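Local coordinates for alpha-acetolactate decarboxylase (Bacillus subtilis subsp. subtilis str. 168, PDB 5XNE), which converts acetolactate into acetoin, releasing carbon dioxide, a step on the route from pyruvate to butane-2,3-diol, at residues B[4-9]-B[72-77]; B[108-113]-B[199-204]. All coordinates share one frame; numbering follows the deposited sequence.

Interaction 1. Residues B[4-9]-B[72-77]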
loop_
_atom_site.group_PDB
_atom_site.type_symbol
_atom_site.label_atom_id
_atom_site.label_comp_id
_atom_site.label_asym_id
_atom_site.label_seq_id
_atom_site.Cartn_x
_atom_site.Cartn_y
_atom_site.Cartn_z
ATOM N N ILE B 4 -8.988 0.977 5.964
ATOM C CA ILE B 4 -8.080 1.897 6.642
ATOM C C ILE B 4 -7.851 3.065 5.687
ATOM O O ILE B 4 -7.504 2.852 4.518
ATOM C CB ILE B 4 -6.732 1.246 6.983
ATOM C CG1 ILE B 4 -6.926 -0.073 7.745
ATOM C CG2 ILE B 4 -5.849 2.231 7.749
ATOM C CD1 ILE B 4 -7.576 0.093 9.113
ATOM N N TYR B 5 -8.066 4.286 6.159
ATOM C CA TYR B 5 -7.751 5.475 5.374
ATOM C C TYR B 5 -6.375 5.952 5.809
ATOM O O TYR B 5 -6.187 6.394 6.949
ATOM C CB TYR B 5 -8.788 6.588 5.567
ATOM C CG TYR B 5 -8.610 7.740 4.608
ATOM C CD1 TYR B 5 -9.042 7.629 3.296
ATOM C CD2 TYR B 5 -8.016 8.932 5.012
ATOM C CE1 TYR B 5 -8.892 8.664 2.393
ATOM C CE2 TYR B 5 -7.863 9.989 4.109
ATOM C CZ TYR B 5 -8.302 9.839 2.804
ATOM O OH TYR B 5 -8.166 10.855 1.879
ATOM N N GLN B 6 -5.412 5.827 4.904
ATOM C CA GLN B 6 -4.003 6.069 5.205
ATOM C C GLN B 6 -3.529 7.374 4.574
ATOM O O GLN B 6 -3.526 7.513 3.345
ATOM C CB GLN B 6 -3.158 4.893 4.714
ATOM C CG GLN B 6 -1.674 5.044 4.924
ATOM C CD GLN B 6 -1.321 5.265 6.367
ATOM O OE1 GLN B 6 -1.734 4.499 7.236
ATOM N NE2 GLN B 6 -0.549 6.315 6.642
ATOM N N VAL B 7 -3.141 8.331 5.417
ATOM C CA VAL B 7 -2.656 9.627 4.947
ATOM C C VAL B 7 -1.129 9.578 4.829
ATOM O O VAL B 7 -0.414 9.500 5.833
ATOM C CB VAL B 7 -3.101 10.759 5.899
ATOM C CG1 VAL B 7 -2.416 12.077 5.539
ATOM C CG2 VAL B 7 -4.617 10.923 5.850
ATOM N N SER B 8 -0.657 9.568 3.576
ATOM C CA SER B 8 0.767 9.551 3.207
ATOM C C SER B 8 1.527 8.324 3.730
ATOM O O SER B 8 0.909 7.322 4.128
ATOM C CB SER B 8 1.461 10.837 3.687
ATOM O OG SER B 8 2.698 11.030 3.004
ATOM N N THR B 9 2.858 8.384 3.695
ATOM C CA THR B 9 3.672 7.208 4.000
ATOM C C THR B 9 4.664 7.434 5.123
ATOM O O THR B 9 5.152 8.553 5.347
ATOM C CB THR B 9 4.483 6.716 2.767
ATOM O OG1 THR B 9 5.605 7.591 2.543
ATOM C CG2 THR B 9 3.601 6.655 1.530
ATOM N N PHE B 72 0.982 12.597 8.282
ATOM C CA PHE B 72 0.927 11.144 8.444
ATOM C C PHE B 72 -0.069 10.769 9.526
ATOM O O PHE B 72 0.067 11.190 10.671
ATOM C CB PHE B 72 2.307 10.583 8.813
ATOM C CG PHE B 72 2.319 9.097 9.005
ATOM C CD1 PHE B 72 2.366 8.251 7.906
ATOM C CD2 PHE B 72 2.265 8.539 10.267
ATOM C CE1 PHE B 72 2.363 6.867 8.066
ATOM C CE2 PHE B 72 2.263 7.151 10.436
ATOM C CZ PHE B 72 2.313 6.316 9.325
ATOM N N CYS B 73 -1.060 9.965 9.152
ATOM C CA CYS B 73 -2.039 9.474 10.112
ATOM C C CYS B 73 -2.853 8.366 9.445
ATOM O O CYS B 73 -2.766 8.160 8.219
ATOM C CB CYS B 73 -2.941 10.620 10.632
ATOM S SG CYS B 73 -3.571 11.787 9.399
ATOM N N SER B 74 -3.619 7.637 10.264
ATOM C CA SER B 74 -4.385 6.481 9.807
ATOM C C SER B 74 -5.751 6.525 10.500
ATOM O O SER B 74 -5.797 6.734 11.713
ATOM C CB SER B 74 -3.670 5.162 10.155
ATOM O OG SER B 74 -2.300 5.148 9.771
ATOM N N PHE B 75 -6.826 6.294 9.749
ATOM C CA PHE B 75 -8.193 6.352 10.302
ATOM C C PHE B 75 -9.036 5.174 9.877
ATOM O O PHE B 75 -8.798 4.569 8.833
ATOM C CB PHE B 75 -8.907 7.626 9.857
ATOM C CG PHE B 75 -8.176 8.868 10.209
ATOM C CD1 PHE B 75 -8.215 9.368 11.502
ATOM C CD2 PHE B 75 -7.443 9.542 9.243
ATOM C CE1 PHE B 75 -7.517 10.520 11.839
ATOM C CE2 PHE B 75 -6.742 10.694 9.573
ATOM C CZ PHE B 75 -6.787 11.187 10.865
ATOM N N THR B 76 -10.055 4.868 10.676
ATOM C CA THR B 76 -11.066 3.928 10.230
ATOM C C THR B 76 -12.346 4.196 10.983
ATOM O O THR B 76 -12.339 4.901 12.003
ATOM C CB THR B 76 -10.626 2.472 10.440
ATOM O OG1 THR B 76 -11.429 1.610 9.627
ATOM C CG2 THR B 76 -10.769 2.068 11.897
ATOM N N PHE B 77 -13.439 3.642 10.474
ATOM C CA PHE B 77 -14.675 3.612 11.238
ATOM C C PHE B 77 -14.680 2.286 11.979
ATOM O O PHE B 77 -14.838 1.214 11.374
ATOM C CB PHE B 77 -15.903 3.771 10.333
ATOM C CG PHE B 77 -16.098 5.169 9.837
ATOM C CD1 PHE B 77 -16.529 6.172 10.703
ATOM C CD2 PHE B 77 -15.816 5.496 8.518
ATOM C CE1 PHE B 77 -16.696 7.475 10.252
ATOM C CE2 PHE B 77 -15.981 6.796 8.058
ATOM C CZ PHE B 77 -16.415 7.784 8.918
#
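S74 OG gives its hydroxyl proton to Q6 OE1 at 2.7 Å, tilted 25° from the plane of the side-chain carbonyl. The other end of the same amide, NE2, turns back on its own segment, to S8 just past the strand: Q6 NE2 lies 3.1 Å from S8 O, standing above the plane of that carbonyl, while a second bond to V7 O is weak. CG of Q6 leaves anti to the backbone N, and the bend at chi2 (57°) turns CD back. Next to NE2 comes the ring of F72, whose CE1 is 3.3 Å from Q6 NE2, with amide and ring planes 36° apart. An alanine in place of Q6 would probably leave the S74 hydroxyl without its acceptor and open a gap beside the F72 ring. Underneath, strands 4-7 and 73-76 pair antiparallel, Y5 with F75 and V7 with C73 as hydrogen-bonded pairs and Q6 with S74 as a non-hydrogen-bonded pair; strand 4-7 also bonds along its other edge to strand 195-208. The bond from Y5 N to F75 O is 2.8 Å. On the face opposite Q6 and S74, C73 SG packs 3.7 Å from V7 CB, and the F75 ring offers CD2 to the edge of the Y5 ring, 4.3 Å from Y5 CD2. The Y5 ring stacks on Y30, and F22 touches Y5, V7 and C73. The F72 side chain lies about 6 Å from the bound zinc ion, which H173, H175 and H186 hold.

Interaction 2. Residues B[108-113]-B[199-204]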
loop_
_atom_site.group_PDB
_atom_site.type_symbol
_atom_site.label_atom_id
_atom_site.label_comp_id
_atom_site.label_asym_id
_atom_site.label_seq_id
_atom_site.Cartn_x
_atom_site.Cartn_y
_atom_site.Cartn_z
ATOM N N LEU B 108 -4.266 -9.273 6.807
ATOM C CA LEU B 108 -5.322 -8.265 6.801
ATOM C C LEU B 108 -4.957 -7.100 7.702
ATOM O O LEU B 108 -4.001 -7.179 8.457
ATOM C CB LEU B 108 -6.653 -8.859 7.256
ATOM C CG LEU B 108 -7.133 -10.073 6.465
ATOM C CD1 LEU B 108 -8.457 -10.564 7.068
ATOM C CD2 LEU B 108 -7.282 -9.731 4.997
ATOM N N PHE B 109 -5.718 -6.016 7.606
ATOM C CA PHE B 109 -5.529 -4.852 8.483
ATOM C C PHE B 109 -6.492 -4.912 9.662
ATOM O O PHE B 109 -7.646 -5.309 9.492
ATOM C CB PHE B 109 -5.762 -3.554 7.709
ATOM C CG PHE B 109 -4.730 -3.281 6.645
ATOM C CD1 PHE B 109 -4.778 -3.938 5.414
ATOM C CD2 PHE B 109 -3.722 -2.351 6.866
ATOM C CE1 PHE B 109 -3.812 -3.682 4.434
ATOM C CE2 PHE B 109 -2.762 -2.088 5.887
ATOM C CZ PHE B 109 -2.815 -2.752 4.680
ATOM N N TYR B 110 -6.032 -4.517 10.852
ATOM C CA TYR B 110 -6.916 -4.471 12.021
ATOM C C TYR B 110 -6.757 -3.167 12.777
ATOM O O TYR B 110 -5.654 -2.630 12.881
ATOM C CB TYR B 110 -6.640 -5.635 12.994
ATOM C CG TYR B 110 -6.761 -6.990 12.354
ATOM C CD1 TYR B 110 -5.666 -7.579 11.738
ATOM C CD2 TYR B 110 -7.974 -7.665 12.340
ATOM C CE1 TYR B 110 -5.763 -8.827 11.130
ATOM C CE2 TYR B 110 -8.086 -8.912 11.732
ATOM C CZ TYR B 110 -6.971 -9.480 11.129
ATOM O OH TYR B 110 -7.066 -10.717 10.521
ATOM N N ALA B 111 -7.861 -2.667 13.312
ATOM C CA ALA B 111 -7.794 -1.634 14.330
ATOM C C ALA B 111 -7.945 -2.341 15.663
ATOM O O ALA B 111 -8.692 -3.327 15.775
ATOM C CB ALA B 111 -8.877 -0.595 14.147
ATOM N N ILE B 112 -7.232 -1.862 16.669
ATOM C CA ILE B 112 -7.281 -2.517 17.967
ATOM C C ILE B 112 -7.313 -1.497 19.091
ATOM O O ILE B 112 -6.636 -0.467 19.054
ATOM C CB ILE B 112 -6.095 -3.483 18.142
ATOM C CG1 ILE B 112 -6.166 -4.211 19.493
ATOM C CG2 ILE B 112 -4.795 -2.746 18.039
ATOM C CD1 ILE B 112 -5.146 -5.332 19.610
ATOM N N ARG B 113 -8.116 -1.814 20.106
ATOM C CA ARG B 113 -8.331 -0.945 21.240
ATOM C C ARG B 113 -8.294 -1.751 22.527
ATOM O O ARG B 113 -8.905 -2.816 22.619
ATOM C CB ARG B 113 -9.667 -0.230 21.095
ATOM C CG ARG B 113 -9.998 0.719 22.189
ATOM C CD ARG B 113 -11.329 1.360 21.882
ATOM N NE ARG B 113 -11.793 2.129 23.015
ATOM C CZ ARG B 113 -12.806 2.980 22.960
ATOM N NH1 ARG B 113 -13.430 3.189 21.803
ATOM N NH2 ARG B 113 -13.170 3.630 24.056
ATOM N N ILE B 199 -11.384 -5.499 18.597
ATOM C CA ILE B 199 -10.642 -5.548 17.332
ATOM C C ILE B 199 -11.596 -5.391 16.147
ATOM O O ILE B 199 -12.710 -5.944 16.137
ATOM C CB ILE B 199 -9.848 -6.864 17.196
ATOM C CG1 ILE B 199 -8.860 -7.011 18.356
ATOM C CG2 ILE B 199 -9.095 -6.919 15.873
ATOM C CD1 ILE B 199 -8.049 -8.289 18.331
ATOM N N SER B 200 -11.161 -4.617 15.150
ATOM C CA SER B 200 -11.959 -4.357 13.960
ATOM C C SER B 200 -11.153 -4.756 12.724
ATOM O O SER B 200 -10.038 -4.283 12.525
ATOM C CB SER B 200 -12.365 -2.883 13.907
ATOM O OG SER B 200 -13.293 -2.627 12.867
ATOM N N GLN B 201 -11.712 -5.645 11.907
ATOM C CA GLN B 201 -11.007 -6.186 10.748
ATOM C C GLN B 201 -11.348 -5.382 9.495
ATOM O O GLN B 201 -12.516 -5.095 9.237
ATOM C CB GLN B 201 -11.377 -7.668 10.555
ATOM C CG GLN B 201 -10.874 -8.285 9.257
ATOM C CD GLN B 201 -11.305 -9.734 9.120
ATOM O OE1 GLN B 201 -11.031 -10.554 9.993
ATOM N NE2 GLN B 201 -11.996 -10.050 8.033
ATOM N N LYS B 202 -10.337 -5.026 8.708
ATOM C CA LYS B 202 -10.566 -4.251 7.486
ATOM C C LYS B 202 -9.952 -4.935 6.251
ATOM O O LYS B 202 -8.820 -5.437 6.315
ATOM C CB LYS B 202 -9.997 -2.832 7.645
ATOM C CG LYS B 202 -10.676 -1.998 8.746
ATOM C CD LYS B 202 -12.177 -1.910 8.507
ATOM C CE LYS B 202 -12.883 -1.073 9.559
ATOM N NZ LYS B 202 -12.543 -1.584 10.877
ATOM N N MET B 203 -10.698 -4.936 5.138
ATOM C CA MET B 203 -10.275 -5.610 3.902
ATOM C C MET B 203 -9.722 -4.662 2.846
ATOM O O MET B 203 -9.367 -5.092 1.758
ATOM C CB MET B 203 -11.443 -6.384 3.276
ATOM C CG MET B 203 -12.093 -7.395 4.188
ATOM S SD MET B 203 -10.909 -8.636 4.721
ATOM C CE MET B 203 -10.812 -9.690 3.260
ATOM N N ASN B 204 -9.696 -3.368 3.150
ATOM C CA ASN B 204 -9.184 -2.369 2.222
ATOM C C ASN B 204 -8.222 -1.435 2.923
ATOM O O ASN B 204 -8.407 -1.120 4.100
ATOM C CB ASN B 204 -10.298 -1.500 1.614
ATOM C CG ASN B 204 -11.222 -2.260 0.686
ATOM O OD1 ASN B 204 -11.070 -2.222 -0.548
ATOM N ND2 ASN B 204 -12.212 -2.924 1.269
#
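Q201 runs alongside the ring of Y110, and its atoms can be followed outward one by one. Q201 CB sits 3.7 Å from Y110 CE2; CG, anti to the backbone N (chi1 171°), is still against that same ring atom. From there the chain stays extended, and CD meets a methyl of L108, Q201 CD to L108 CD1 being 3.6 Å. At the tip both branches touch that methyl, Q201 NE2 at 3.7 Å from L108 CD1, and OE1 also lies near Y110 CE2. The amide plane stands 84° from the ring plane. Y110 and Q201 form a non-hydrogen-bonded pair of the antiparallel ladder between strands 109-113 and 199-202, which strand 151-160 extends beyond 109-113. Its hydrogen-bonded pairs are F109 with K202 and A111 with S200, where A111 N bonds to S200 O at 2.8 Å. Farther along the Q201 face, I199 CG2 packs on Y110 CD2 at 3.8 Å, and I112 CG1 meets I199 CG1 at 4.0 Å. L108 also reaches M203, with L108 CD2 3.8 Å from M203 SD. The Y110 hydroxyl bonds to S105 O. L209 of the second subunit packs on L108 and F109, and N204 pairs with a strand of that subunit.

Overall arrangement
Strand 195-208 ties the two ladders together: it pairs with strand 109-115 in interaction 2 and, running parallel, with strand 3-7 of interaction 1, where I4 N probably bonds to N204 O at 2.9 Å. Their centres are 12 Å apart. I4 CG1 packs on F109 CB, and T76 lies against the bent chain of K202. Every touching residue of interaction 1 is buried; it lies closer to the middle of the chain and to the zinc ion, and adds one side-chain hydrogen bond across the strands. Interaction 2, farther out, includes partly exposed Q201 and M203, joins its side chains mainly by apolar packing, and meets the second subunit through more residues, where interaction 1 does so through T9.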